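Local coordinates for protein aromatic-amino-acid:2-oxoglutarate transaminase (Candida albicans, PDB 6HND) that probably transfers amino groups from aromatic amino acids, and perhaps 2-aminoadipate, to 2-oxo acids with pyridoxal 5'-phosphate as cofactor, at residues 186-190 with 482-488; 425-429 with 441-445; 171-176 with 361-366. One frame throughout, in Å; residues are numbered along the deposited sequence.

In the fold
The segments come in the order 171-176, 186-190, 361-366, 425-429, 441-445, 482-488, so contacts 3 and 1 cross along the chain and contact 2 is nested inside contact 1. Helix 166-177 and strand 183-187 are consecutive in the large domain and serve contacts 3 and 1, whose centres lie about 29 Å apart. Contact 1 ties the seven-stranded sheet to the C-terminal part; contact 2, about 16 Å away centre to centre, pairs the first two strands of the four-stranded antiparallel sheet there. These touch, N487 ND2 making a probable hydrogen bond of 3.0 Å to I443 O. Contact 3, centred about 42 Å from contact 2, packs helices near the cofactor; contacts 1 and 2 together join both sheets.

Contact 1 of 3, residues 186-190 with 482-488; sequences VEEFT and SKDRSNF
Segment 186-190 leaves strand 183-187 after E187 and turns at E188 (phi/psi -59/-32), while 482-488 is a loop-like passage from the end of helix 479-482 to strand 488-492. The closest CA pair is E188 with S482, 6.6 Å apart, and both CA-to-CB bonds point toward the opposite segment. S482 (chi1 m) gives a hydrogen bond from OG to E188 OE1 (2.8 Å), and one water donates to both S482 OG and E188 O, at 2.7 Å each. The S482 carbonyl O accepts R485 N (2.9 Å) and S486 OG (2.9 Å). R485 (chi1 m, chi2 t, chi3 m) extends its guanidinium edge-on to the carboxylate of E188 (chi1 p, chi2 t): NH2 reaches OE1 at 2.7 Å and NE reaches OE2 at 2.9 Å, N-H...O angles 160° and 163°, a bidentate salt bridge. The R485 carbonyl O lies 3.5 Å from F189 CZ. S486 places OG at the edge of the F189 ring, 3.7 Å from CE1. N487 centres an inverse gamma turn, after which F488 (chi1 p) directs its ring edge at one face of F189 (chi1 m): a T-shaped pair with centroids 4.9 Å apart, planes at 75°, and F488 CZ 3.7 Å from F189 CD1. E188 OE2 also accepts I210 N. The side chain of F189 lies about 7 Å from that of N252, a cofactor-binding residue. The arrangement fits the domain junction of a fold-type I aminotransferase, where the strand end leading to the PLP-binding F191 meets the C-terminal part of the chain.

Contact 2 of 3, residues 425-429 with 441-445; sequences KGYVD and FKINL
N444 supplies two donors to the turn before strand 428-430: its side-chain ND2 reaches G426 O at 2.8 Å (N-H...O 168°) and its backbone N reaches Y427 O at 2.8 Å (162°). Further along, D429 and K442 form an antiparallel hydrogen-bonded pair, K442 N to D429 O 2.9 Å and D429 N to K442 O 3.1 Å, CA atoms 5.0 Å apart. V428 and I443 are the adjoining non-hydrogen-bonded pair (CA-CA 4.8 Å), and V428 CA adds a CA-H...O contact of 3.1 Å to K442 O. This register defines the beta hairpin 428-430/438-443 at one edge of the four-stranded antiparallel sheet. G426, at positive phi (83°), closes helix 421-424 with a Schellman motif. K442 sends NZ to F212 O. On the face bearing V428 and I443, V428 CG1 (chi1 m) meets F441 CZ (chi1 t) at 3.5 Å and I443 CD1 at 4.0 Å, and helices 499-518 and 451-465 pack against these apolar side chains.

Contact 3 of 3, residues 171-176 with 361-366; sequences NKAADV and AVKNYS
Two helical segments cross steeply, their axes 9.7 Å apart at closest approach with a signed angle of 112°, and K172 and V362 bring their CA atoms to 5.9 Å. Aromatic contacts centre on Y365, whose ring, at chi1 t (-176°), lies against D175 and K172. D175 CB stands 3.8 Å from the centroid of the Y365 ring, 23° off its normal, a CH-pi contact; on that face D175 OD2 lies 3.4 Å from Y365 CG. K172 CA meets the ring edge, 4.2 Å from Y365 CD2. Apolar contacts join V176 CG2 to A361 CB (3.6 Å), V176 CB to V362 CG2 (4.1 Å) and K172 CG to V362 CG1 (3.7 Å). Both parent helices, 166-177 and 356-369, rest against the seven-stranded sheet of the large domain, K172 and S366 touching F161; helix 166-177 begins with the PLP-binding A166 and S167. Among polar contacts, N171 ND2 (chi1 t) donates to Y365 OH at 3.0 Å (N-H...O 144°). S366 OG (chi1 m) bonds back to V362 O at 2.9 Å. K172 NZ forms a salt bridge with D168, and D175 OD1 with R11 and R15. At the dimer interface, V369 of the second subunit packs on N171 and Y365.

Contact 1 of 3, residues 186-190 with 482-488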
ATOM      1  N   VAL B 186      -7.571  21.009 -12.697  1.00 29.58           N
ATOM      2  CA  VAL B 186      -7.908  20.753 -11.275  1.00 30.38           C
ATOM      3  C   VAL B 186      -8.762  21.916 -10.764  1.00 33.72           C
ATOM      4  O   VAL B 186      -8.417  23.089 -11.047  1.00 32.89           O
ATOM      5  CB  VAL B 186      -6.624  20.547 -10.459  1.00 31.31           C
ATOM      6  CG1 VAL B 186      -6.916  20.348  -8.991  1.00 31.49           C
ATOM      7  CG2 VAL B 186      -5.805  19.375 -10.987  1.00 33.46           C
ATOM      8  N   GLU B 187      -9.833  21.597 -10.036  1.00 33.44           N
ATOM      9  CA  GLU B 187     -10.629  22.600  -9.266  1.00 33.57           C
ATOM     10  C   GLU B 187      -9.667  23.479  -8.456  1.00 33.02           C
ATOM     11  O   GLU B 187      -8.830  22.926  -7.762  1.00 36.83           O
ATOM     12  CB  GLU B 187     -11.692  21.897  -8.420  1.00 31.06           C
ATOM     13  CG  GLU B 187     -12.748  21.211  -9.272  1.00 30.93           C
ATOM     14  CD  GLU B 187     -13.565  20.118  -8.621  1.00 34.68           C
ATOM     15  OE1 GLU B 187     -13.040  19.475  -7.689  1.00 37.78           O
ATOM     16  OE2 GLU B 187     -14.685  19.838  -9.119  1.00 34.02           O
ATOM     17  N   GLU B 188      -9.814  24.802  -8.562  1.00 32.82           N
ATOM     18  CA  GLU B 188      -8.852  25.811  -8.047  1.00 34.88           C
ATOM     19  C   GLU B 188      -8.683  25.651  -6.537  1.00 35.70           C
ATOM     20  O   GLU B 188      -7.587  25.955  -6.081  1.00 32.50           O
ATOM     21  CB  GLU B 188      -9.272  27.239  -8.379  1.00 34.10           C
ATOM     22  CG  GLU B 188     -10.533  27.728  -7.681  1.00 33.02           C
ATOM     23  CD  GLU B 188     -10.828  29.199  -7.976  1.00 35.81           C
ATOM     24  OE1 GLU B 188      -9.839  29.974  -8.143  1.00 34.12           O
ATOM     25  OE2 GLU B 188     -12.053  29.583  -8.036  1.00 34.11           O
ATOM     26  N   PHE B 189      -9.733  25.230  -5.815  1.00 33.29           N
ATOM     27  CA  PHE B 189      -9.634  24.704  -4.425  1.00 32.69           C
ATOM     28  C   PHE B 189      -9.904  23.211  -4.513  1.00 36.08           C
ATOM     29  O   PHE B 189     -10.941  22.825  -5.143  1.00 35.03           O
ATOM     30  CB  PHE B 189     -10.586  25.394  -3.445  1.00 30.61           C
ATOM     31  CG  PHE B 189     -10.406  26.889  -3.435  1.00 31.18           C
ATOM     32  CD1 PHE B 189      -9.427  27.479  -2.656  1.00 28.97           C
ATOM     33  CD2 PHE B 189     -11.194  27.698  -4.239  1.00 31.46           C
ATOM     34  CE1 PHE B 189      -9.229  28.845  -2.678  1.00 27.05           C
ATOM     35  CE2 PHE B 189     -10.980  29.066  -4.271  1.00 31.58           C
ATOM     36  CZ  PHE B 189      -9.992  29.633  -3.503  1.00 27.80           C
ATOM     37  N   THR B 190      -9.000  22.412  -3.951  1.00 31.94           N
ATOM     38  CA  THR B 190      -9.002  20.954  -4.176  1.00 31.07           C
ATOM     39  C   THR B 190      -8.456  20.208  -2.949  1.00 36.62           C
ATOM     40  O   THR B 190      -8.059  20.849  -1.929  1.00 37.17           O
ATOM     41  CB  THR B 190      -8.228  20.637  -5.463  1.00 32.17           C
ATOM     42  OG1 THR B 190      -8.520  19.304  -5.893  1.00 33.96           O
ATOM     43  CG2 THR B 190      -6.733  20.768  -5.299  1.00 31.06           C
ATOM     44  N   SER B 482      -6.068  32.207  -7.223  1.00 34.52           N
ATOM     45  CA  SER B 482      -7.285  32.004  -6.401  1.00 35.82           C
ATOM     46  C   SER B 482      -7.386  32.987  -5.217  1.00 37.34           C
ATOM     47  O   SER B 482      -8.382  32.944  -4.503  1.00 44.23           O
ATOM     48  CB  SER B 482      -7.303  30.579  -5.963  1.00 34.58           C
ATOM     49  OG  SER B 482      -7.287  29.744  -7.100  1.00 32.93           O
ATOM     50  N   LYS B 483      -6.401  33.849  -5.035  1.00 38.94           N
ATOM     51  CA  LYS B 483      -6.278  34.879  -3.964  1.00 47.08           C
ATOM     52  C   LYS B 483      -7.647  35.484  -3.643  1.00 42.64           C
ATOM     53  O   LYS B 483      -8.049  35.480  -2.453  1.00 39.93           O
ATOM     54  CB  LYS B 483      -5.337  35.999  -4.448  1.00 53.45           C
ATOM     55  CG  LYS B 483      -4.268  36.466  -3.478  1.00 61.13           C
ATOM     56  CD  LYS B 483      -3.724  37.869  -3.764  1.00 64.64           C
ATOM     57  CE  LYS B 483      -3.239  38.074  -5.186  1.00 69.14           C
ATOM     58  NZ  LYS B 483      -4.228  38.811  -6.006  1.00 70.25           N
ATOM     59  N   ASP B 484      -8.310  36.034  -4.663  1.00 38.02           N
ATOM     60  CA  ASP B 484      -9.538  36.859  -4.489  1.00 41.54           C
ATOM     61  C   ASP B 484     -10.721  36.017  -4.003  1.00 37.20           C
ATOM     62  O   ASP B 484     -11.632  36.626  -3.494  1.00 38.45           O
ATOM     63  CB  ASP B 484      -9.934  37.581  -5.772  1.00 45.22           C
ATOM     64  CG  ASP B 484      -8.981  38.704  -6.131  1.00 50.85           C
ATOM     65  OD1 ASP B 484      -8.358  39.279  -5.196  1.00 53.51           O
ATOM     66  OD2 ASP B 484      -8.866  38.983  -7.342  1.00 52.76           O
ATOM     67  N   ARG B 485     -10.707  34.687  -4.146  1.00 33.28           N
ATOM     68  CA  ARG B 485     -11.807  33.800  -3.679  1.00 31.95           C
ATOM     69  C   ARG B 485     -11.369  32.990  -2.456  1.00 33.30           C
ATOM     70  O   ARG B 485     -12.111  32.055  -2.050  1.00 35.34           O
ATOM     71  CB  ARG B 485     -12.263  32.956  -4.868  1.00 35.26           C
ATOM     72  CG  ARG B 485     -12.889  33.809  -5.956  1.00 33.89           C
ATOM     73  CD  ARG B 485     -13.297  33.011  -7.159  1.00 36.92           C
ATOM     74  NE  ARG B 485     -12.127  32.471  -7.816  1.00 37.16           N
ATOM     75  CZ  ARG B 485     -11.237  33.165  -8.506  1.00 37.83           C
ATOM     76  NH1 ARG B 485     -11.358  34.475  -8.652  1.00 38.75           N
ATOM     77  NH2 ARG B 485     -10.203  32.540  -9.041  1.00 40.83           N
ATOM     78  N   SER B 486     -10.244  33.364  -1.844  1.00 35.49           N
ATOM     79  CA  SER B 486      -9.594  32.621  -0.733  1.00 37.30           C
ATOM     80  C   SER B 486     -10.160  33.085   0.603  1.00 35.97           C
ATOM     81  O   SER B 486      -9.678  32.574   1.640  1.00 37.89           O
ATOM     82  CB  SER B 486      -8.109  32.792  -0.763  1.00 41.38           C
ATOM     83  OG  SER B 486      -7.571  32.074  -1.853  1.00 45.72           O
ATOM     84  N   ASN B 487     -11.158  33.975   0.573  1.00 34.82           N
ATOM     85  CA  ASN B 487     -11.765  34.576   1.798  1.00 35.44           C
ATOM     86  C   ASN B 487     -12.733  33.584   2.458  1.00 31.95           C
ATOM     87  O   ASN B 487     -13.899  33.927   2.683  1.00 30.62           O
ATOM     88  CB  ASN B 487     -12.441  35.918   1.490  1.00 37.71           C
ATOM     89  CG  ASN B 487     -13.525  35.811   0.433  1.00 38.77           C
ATOM     90  OD1 ASN B 487     -13.377  35.069  -0.550  1.00 35.86           O
ATOM     91  ND2 ASN B 487     -14.625  36.517   0.665  1.00 31.13           N
ATOM     92  N   PHE B 488     -12.276  32.386   2.803  1.00 31.88           N
ATOM     93  CA  PHE B 488     -13.160  31.411   3.485  1.00 33.96           C
ATOM     94  C   PHE B 488     -12.327  30.452   4.317  1.00 33.81           C
ATOM     95  O   PHE B 488     -11.167  30.240   3.991  1.00 39.61           O
ATOM     96  CB  PHE B 488     -14.061  30.648   2.506  1.00 30.66           C
ATOM     97  CG  PHE B 488     -13.376  29.684   1.573  1.00 30.31           C
ATOM     98  CD1 PHE B 488     -12.904  30.105   0.339  1.00 35.23           C
ATOM     99  CD2 PHE B 488     -13.264  28.344   1.895  1.00 32.94           C
ATOM    100  CE1 PHE B 488     -12.334  29.197  -0.547  1.00 37.33           C
ATOM    101  CE2 PHE B 488     -12.653  27.446   1.032  1.00 34.35           C
ATOM    102  CZ  PHE B 488     -12.178  27.875  -0.182  1.00 36.39           C
TER
HETATM  103  O   HOH W   1      -5.815  27.508  -7.456  1.00 31.62           O

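Contact 2 of 3, residues 425-429 with 441-445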
ATOM      1  N   LYS B 425     -24.876  40.422  11.325  1.00 43.66           N
ATOM      2  CA  LYS B 425     -24.253  41.687  10.843  1.00 49.84           C
ATOM      3  C   LYS B 425     -23.717  41.511   9.413  1.00 43.58           C
ATOM      4  O   LYS B 425     -23.330  42.520   8.811  1.00 43.38           O
ATOM      5  CB  LYS B 425     -23.187  42.163  11.837  1.00 52.33           C
ATOM      6  CG  LYS B 425     -23.743  42.560  13.199  1.00 57.62           C
ATOM      7  CD  LYS B 425     -22.786  43.369  14.044  1.00 69.05           C
ATOM      8  CE  LYS B 425     -22.652  44.820  13.615  1.00 73.89           C
ATOM      9  NZ  LYS B 425     -23.908  45.583  13.822  1.00 72.69           N
ATOM     10  N   GLY B 426     -23.678  40.290   8.878  1.00 42.45           N
ATOM     11  CA  GLY B 426     -23.179  40.027   7.508  1.00 44.62           C
ATOM     12  C   GLY B 426     -21.657  39.912   7.414  1.00 40.04           C
ATOM     13  O   GLY B 426     -21.147  40.004   6.317  1.00 42.32           O
ATOM     14  N   TYR B 427     -20.947  39.665   8.512  1.00 41.71           N
ATOM     15  CA  TYR B 427     -19.470  39.499   8.496  1.00 46.10           C
ATOM     16  C   TYR B 427     -19.126  38.115   7.925  1.00 42.92           C
ATOM     17  O   TYR B 427     -18.050  37.939   7.323  1.00 41.74           O
ATOM     18  CB  TYR B 427     -18.850  39.654   9.891  1.00 45.80           C
ATOM     19  CG  TYR B 427     -19.071  40.962  10.613  1.00 44.49           C
ATOM     20  CD1 TYR B 427     -19.330  42.151   9.960  1.00 41.99           C
ATOM     21  CD2 TYR B 427     -18.964  41.000  11.992  1.00 48.02           C
ATOM     22  CE1 TYR B 427     -19.502  43.338  10.659  1.00 48.12           C
ATOM     23  CE2 TYR B 427     -19.144  42.168  12.708  1.00 46.41           C
ATOM     24  CZ  TYR B 427     -19.408  43.345  12.043  1.00 50.37           C
ATOM     25  OH  TYR B 427     -19.586  44.471  12.793  1.00 55.91           O
ATOM     26  N   VAL B 428     -20.001  37.142   8.149  1.00 40.30           N
ATOM     27  CA  VAL B 428     -19.775  35.740   7.716  1.00 38.69           C
ATOM     28  C   VAL B 428     -21.031  35.250   7.005  1.00 41.79           C
ATOM     29  O   VAL B 428     -22.131  35.795   7.252  1.00 46.58           O
ATOM     30  CB  VAL B 428     -19.391  34.828   8.897  1.00 38.80           C
ATOM     31  CG1 VAL B 428     -18.145  35.330   9.635  1.00 37.99           C
ATOM     32  CG2 VAL B 428     -20.558  34.627   9.858  1.00 39.37           C
ATOM     33  N   ASP B 429     -20.854  34.273   6.123  1.00 43.42           N
ATOM     34  CA  ASP B 429     -21.963  33.545   5.461  1.00 42.04           C
ATOM     35  C   ASP B 429     -21.505  32.102   5.361  1.00 45.88           C
ATOM     36  O   ASP B 429     -20.311  31.851   5.643  1.00 47.62           O
ATOM     37  CB  ASP B 429     -22.303  34.128   4.087  1.00 42.42           C
ATOM     38  CG  ASP B 429     -23.728  33.843   3.633  1.00 40.38           C
ATOM     39  OD1 ASP B 429     -24.387  33.001   4.252  1.00 39.17           O
ATOM     40  OD2 ASP B 429     -24.160  34.470   2.669  1.00 46.65           O
ATOM     41  N   PHE B 441     -17.213  28.444   4.858  1.00 36.91           N
ATOM     42  CA  PHE B 441     -17.500  29.550   5.804  1.00 37.21           C
ATOM     43  C   PHE B 441     -16.824  30.791   5.240  1.00 36.12           C
ATOM     44  O   PHE B 441     -15.583  30.897   5.339  1.00 36.73           O
ATOM     45  CB  PHE B 441     -16.994  29.185   7.198  1.00 34.66           C
ATOM     46  CG  PHE B 441     -17.319  30.169   8.285  1.00 35.58           C
ATOM     47  CD1 PHE B 441     -18.596  30.249   8.804  1.00 37.38           C
ATOM     48  CD2 PHE B 441     -16.329  30.956   8.850  1.00 36.63           C
ATOM     49  CE1 PHE B 441     -18.888  31.125   9.841  1.00 39.53           C
ATOM     50  CE2 PHE B 441     -16.623  31.850   9.867  1.00 37.60           C
ATOM     51  CZ  PHE B 441     -17.895  31.907  10.382  1.00 39.71           C
ATOM     52  N   LYS B 442     -17.630  31.662   4.648  1.00 36.72           N
ATOM     53  CA  LYS B 442     -17.190  32.888   3.952  1.00 39.46           C
ATOM     54  C   LYS B 442     -16.980  34.009   4.966  1.00 39.72           C
ATOM     55  O   LYS B 442     -17.749  34.129   5.935  1.00 35.77           O
ATOM     56  CB  LYS B 442     -18.216  33.248   2.877  1.00 45.72           C
ATOM     57  CG  LYS B 442     -18.233  32.288   1.694  1.00 51.19           C
ATOM     58  CD  LYS B 442     -18.904  32.832   0.461  1.00 58.87           C
ATOM     59  CE  LYS B 442     -20.378  32.490   0.418  1.00 64.04           C
ATOM     60  NZ  LYS B 442     -20.911  32.573  -0.962  1.00 67.49           N
ATOM     61  N   ILE B 443     -15.926  34.775   4.742  1.00 39.09           N
ATOM     62  CA  ILE B 443     -15.573  36.000   5.496  1.00 37.51           C
ATOM     63  C   ILE B 443     -15.761  37.172   4.534  1.00 38.14           C
ATOM     64  O   ILE B 443     -14.967  37.250   3.552  1.00 36.68           O
ATOM     65  CB  ILE B 443     -14.116  35.907   5.987  1.00 37.02           C
ATOM     66  CG1 ILE B 443     -13.810  34.573   6.674  1.00 36.84           C
ATOM     67  CG2 ILE B 443     -13.792  37.114   6.852  1.00 38.00           C
ATOM     68  CD1 ILE B 443     -14.751  34.202   7.805  1.00 38.51           C
ATOM     69  N   ASN B 444     -16.760  38.019   4.799  1.00 38.03           N
ATOM     70  CA  ASN B 444     -17.110  39.214   3.984  1.00 42.88           C
ATOM     71  C   ASN B 444     -16.114  40.336   4.337  1.00 42.36           C
ATOM     72  O   ASN B 444     -16.529  41.409   4.848  1.00 36.01           O
ATOM     73  CB  ASN B 444     -18.614  39.549   4.085  1.00 41.70           C
ATOM     74  CG  ASN B 444     -19.492  38.401   3.588  1.00 53.19           C
ATOM     75  OD1 ASN B 444     -19.103  37.647   2.678  1.00 52.10           O
ATOM     76  ND2 ASN B 444     -20.685  38.234   4.159  1.00 40.96           N
ATOM     77  N   LEU B 445     -14.838  40.135   4.000  1.00 39.72           N
ATOM     78  CA  LEU B 445     -13.832  41.232   4.074  1.00 43.31           C
ATOM     79  C   LEU B 445     -14.246  42.320   3.088  1.00 41.92           C
ATOM     80  O   LEU B 445     -14.791  42.014   2.038  1.00 37.50           O
ATOM     81  CB  LEU B 445     -12.424  40.715   3.747  1.00 39.22           C
ATOM     82  CG  LEU B 445     -11.890  39.652   4.693  1.00 37.47           C
ATOM     83  CD1 LEU B 445     -10.659  39.001   4.119  1.00 44.06           C
ATOM     84  CD2 LEU B 445     -11.612  40.228   6.054  1.00 39.93           C
TER

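Contact 3 of 3, residues 171-176 with 361-366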
ATOM      1  N   ASN B 171      -3.652   8.397  -7.201  1.00 32.42           N
ATOM      2  CA  ASN B 171      -2.275   8.215  -7.718  1.00 30.30           C
ATOM      3  C   ASN B 171      -2.307   7.224  -8.887  1.00 28.67           C
ATOM      4  O   ASN B 171      -1.652   7.467  -9.894  1.00 26.76           O
ATOM      5  CB  ASN B 171      -1.314   7.782  -6.621  1.00 29.52           C
ATOM      6  CG  ASN B 171       0.093   7.718  -7.158  1.00 31.39           C
ATOM      7  OD1 ASN B 171       0.582   8.753  -7.644  1.00 32.23           O
ATOM      8  ND2 ASN B 171       0.712   6.533  -7.097  1.00 27.20           N
ATOM      9  N   LYS B 172      -3.080   6.160  -8.750  1.00 28.70           N
ATOM     10  CA  LYS B 172      -3.301   5.171  -9.821  1.00 28.64           C
ATOM     11  C   LYS B 172      -3.867   5.885 -11.060  1.00 32.25           C
ATOM     12  O   LYS B 172      -3.425   5.588 -12.175  1.00 33.27           O
ATOM     13  CB  LYS B 172      -4.199   4.070  -9.262  1.00 29.01           C
ATOM     14  CG  LYS B 172      -3.501   3.080  -8.326  1.00 30.17           C
ATOM     15  CD  LYS B 172      -4.491   2.190  -7.551  1.00 29.56           C
ATOM     16  CE  LYS B 172      -3.894   0.856  -7.165  1.00 32.29           C
ATOM     17  NZ  LYS B 172      -2.727   0.975  -6.240  1.00 34.09           N
ATOM     18  N   ALA B 173      -4.813   6.805 -10.878  1.00 32.55           N
ATOM     19  CA  ALA B 173      -5.503   7.497 -11.978  1.00 31.77           C
ATOM     20  C   ALA B 173      -4.560   8.511 -12.612  1.00 32.09           C
ATOM     21  O   ALA B 173      -4.552   8.602 -13.831  1.00 30.81           O
ATOM     22  CB  ALA B 173      -6.724   8.203 -11.454  1.00 35.44           C
ATOM     23  N   ALA B 174      -3.861   9.312 -11.816  1.00 29.95           N
ATOM     24  CA  ALA B 174      -2.855  10.263 -12.336  1.00 32.16           C
ATOM     25  C   ALA B 174      -1.838   9.479 -13.174  1.00 31.34           C
ATOM     26  O   ALA B 174      -1.579   9.871 -14.317  1.00 31.96           O
ATOM     27  CB  ALA B 174      -2.187  11.000 -11.210  1.00 34.21           C
ATOM     28  N   ASP B 175      -1.366   8.337 -12.675  1.00 34.46           N
ATOM     29  CA  ASP B 175      -0.360   7.517 -13.404  1.00 32.06           C
ATOM     30  C   ASP B 175      -0.939   7.022 -14.737  1.00 31.25           C
ATOM     31  O   ASP B 175      -0.241   7.136 -15.747  1.00 36.58           O
ATOM     32  CB  ASP B 175       0.119   6.330 -12.583  1.00 32.99           C
ATOM     33  CG  ASP B 175       1.068   5.449 -13.364  1.00 35.06           C
ATOM     34  OD1 ASP B 175       2.237   5.883 -13.549  1.00 33.23           O
ATOM     35  OD2 ASP B 175       0.608   4.383 -13.823  1.00 31.01           O
ATOM     36  N   VAL B 176      -2.162   6.490 -14.746  1.00 30.49           N
ATOM     37  CA  VAL B 176      -2.727   5.779 -15.920  1.00 30.45           C
ATOM     38  C   VAL B 176      -3.111   6.789 -17.001  1.00 33.57           C
ATOM     39  O   VAL B 176      -3.173   6.356 -18.171  1.00 32.53           O
ATOM     40  CB  VAL B 176      -3.909   4.860 -15.549  1.00 35.56           C
ATOM     41  CG1 VAL B 176      -5.248   5.595 -15.481  1.00 35.00           C
ATOM     42  CG2 VAL B 176      -4.024   3.704 -16.531  1.00 37.39           C
ATOM     43  N   ALA B 361      -3.778  -1.609 -16.859  1.00 33.85           N
ATOM     44  CA  ALA B 361      -2.612  -0.710 -16.775  1.00 34.21           C
ATOM     45  C   ALA B 361      -2.394  -0.340 -15.304  1.00 32.19           C
ATOM     46  O   ALA B 361      -1.237  -0.390 -14.873  1.00 34.81           O
ATOM     47  CB  ALA B 361      -2.799   0.492 -17.663  1.00 34.37           C
ATOM     48  N   VAL B 362      -3.453  -0.058 -14.543  1.00 32.48           N
ATOM     49  CA  VAL B 362      -3.338   0.214 -13.075  1.00 35.47           C
ATOM     50  C   VAL B 362      -2.720  -1.018 -12.386  1.00 35.72           C
ATOM     51  O   VAL B 362      -1.822  -0.862 -11.486  1.00 36.39           O
ATOM     52  CB  VAL B 362      -4.665   0.638 -12.420  1.00 34.01           C
ATOM     53  CG1 VAL B 362      -4.555   0.704 -10.909  1.00 36.58           C
ATOM     54  CG2 VAL B 362      -5.158   1.979 -12.935  1.00 34.99           C
ATOM     55  N   LYS B 363      -3.142  -2.209 -12.779  1.00 37.28           N
ATOM     56  CA  LYS B 363      -2.615  -3.474 -12.209  1.00 38.02           C
ATOM     57  C   LYS B 363      -1.091  -3.502 -12.361  1.00 37.37           C
ATOM     58  O   LYS B 363      -0.395  -3.787 -11.347  1.00 33.55           O
ATOM     59  CB  LYS B 363      -3.248  -4.712 -12.849  1.00 42.85           C
ATOM     60  CG  LYS B 363      -2.986  -6.004 -12.082  1.00 47.39           C
ATOM     61  CD  LYS B 363      -2.387  -7.131 -12.899  1.00 54.42           C
ATOM     62  CE  LYS B 363      -1.234  -7.846 -12.206  1.00 56.54           C
ATOM     63  NZ  LYS B 363      -0.036  -7.988 -13.079  1.00 59.62           N
ATOM     64  N   ASN B 364      -0.574  -3.203 -13.558  1.00 35.17           N
ATOM     65  CA  ASN B 364       0.883  -3.297 -13.822  1.00 32.88           C
ATOM     66  C   ASN B 364       1.599  -2.239 -12.978  1.00 37.73           C
ATOM     67  O   ASN B 364       2.735  -2.544 -12.532  1.00 40.91           O
ATOM     68  CB  ASN B 364       1.221  -3.250 -15.315  1.00 37.06           C
ATOM     69  CG  ASN B 364       0.678  -4.429 -16.117  1.00 38.58           C
ATOM     70  OD1 ASN B 364       0.535  -5.536 -15.603  1.00 34.61           O
ATOM     71  ND2 ASN B 364       0.347  -4.193 -17.381  1.00 34.53           N
ATOM     72  N   TYR B 365       0.994  -1.050 -12.756  1.00 37.73           N
ATOM     73  CA  TYR B 365       1.561   0.026 -11.884  1.00 33.00           C
ATOM     74  C   TYR B 365       1.616  -0.457 -10.429  1.00 32.65           C
ATOM     75  O   TYR B 365       2.632  -0.245  -9.751  1.00 33.81           O
ATOM     76  CB  TYR B 365       0.714   1.302 -11.911  1.00 35.62           C
ATOM     77  CG  TYR B 365       1.269   2.480 -11.138  1.00 31.52           C
ATOM     78  CD1 TYR B 365       2.616   2.797 -11.178  1.00 31.35           C
ATOM     79  CD2 TYR B 365       0.444   3.300 -10.392  1.00 30.92           C
ATOM     80  CE1 TYR B 365       3.123   3.909 -10.532  1.00 31.65           C
ATOM     81  CE2 TYR B 365       0.933   4.410  -9.726  1.00 29.40           C
ATOM     82  CZ  TYR B 365       2.276   4.732  -9.815  1.00 31.18           C
ATOM     83  OH  TYR B 365       2.781   5.815  -9.161  1.00 30.11           O
ATOM     84  N   SER B 366       0.533  -1.069  -9.945  1.00 32.12           N
ATOM     85  CA  SER B 366       0.419  -1.538  -8.545  1.00 30.84           C
ATOM     86  C   SER B 366       1.536  -2.546  -8.275  1.00 31.79           C
ATOM     87  O   SER B 366       2.119  -2.529  -7.159  1.00 30.93           O
ATOM     88  CB  SER B 366      -0.925  -2.116  -8.311  1.00 29.85           C
ATOM     89  OG  SER B 366      -1.906  -1.157  -8.633  1.00 33.53           O
TER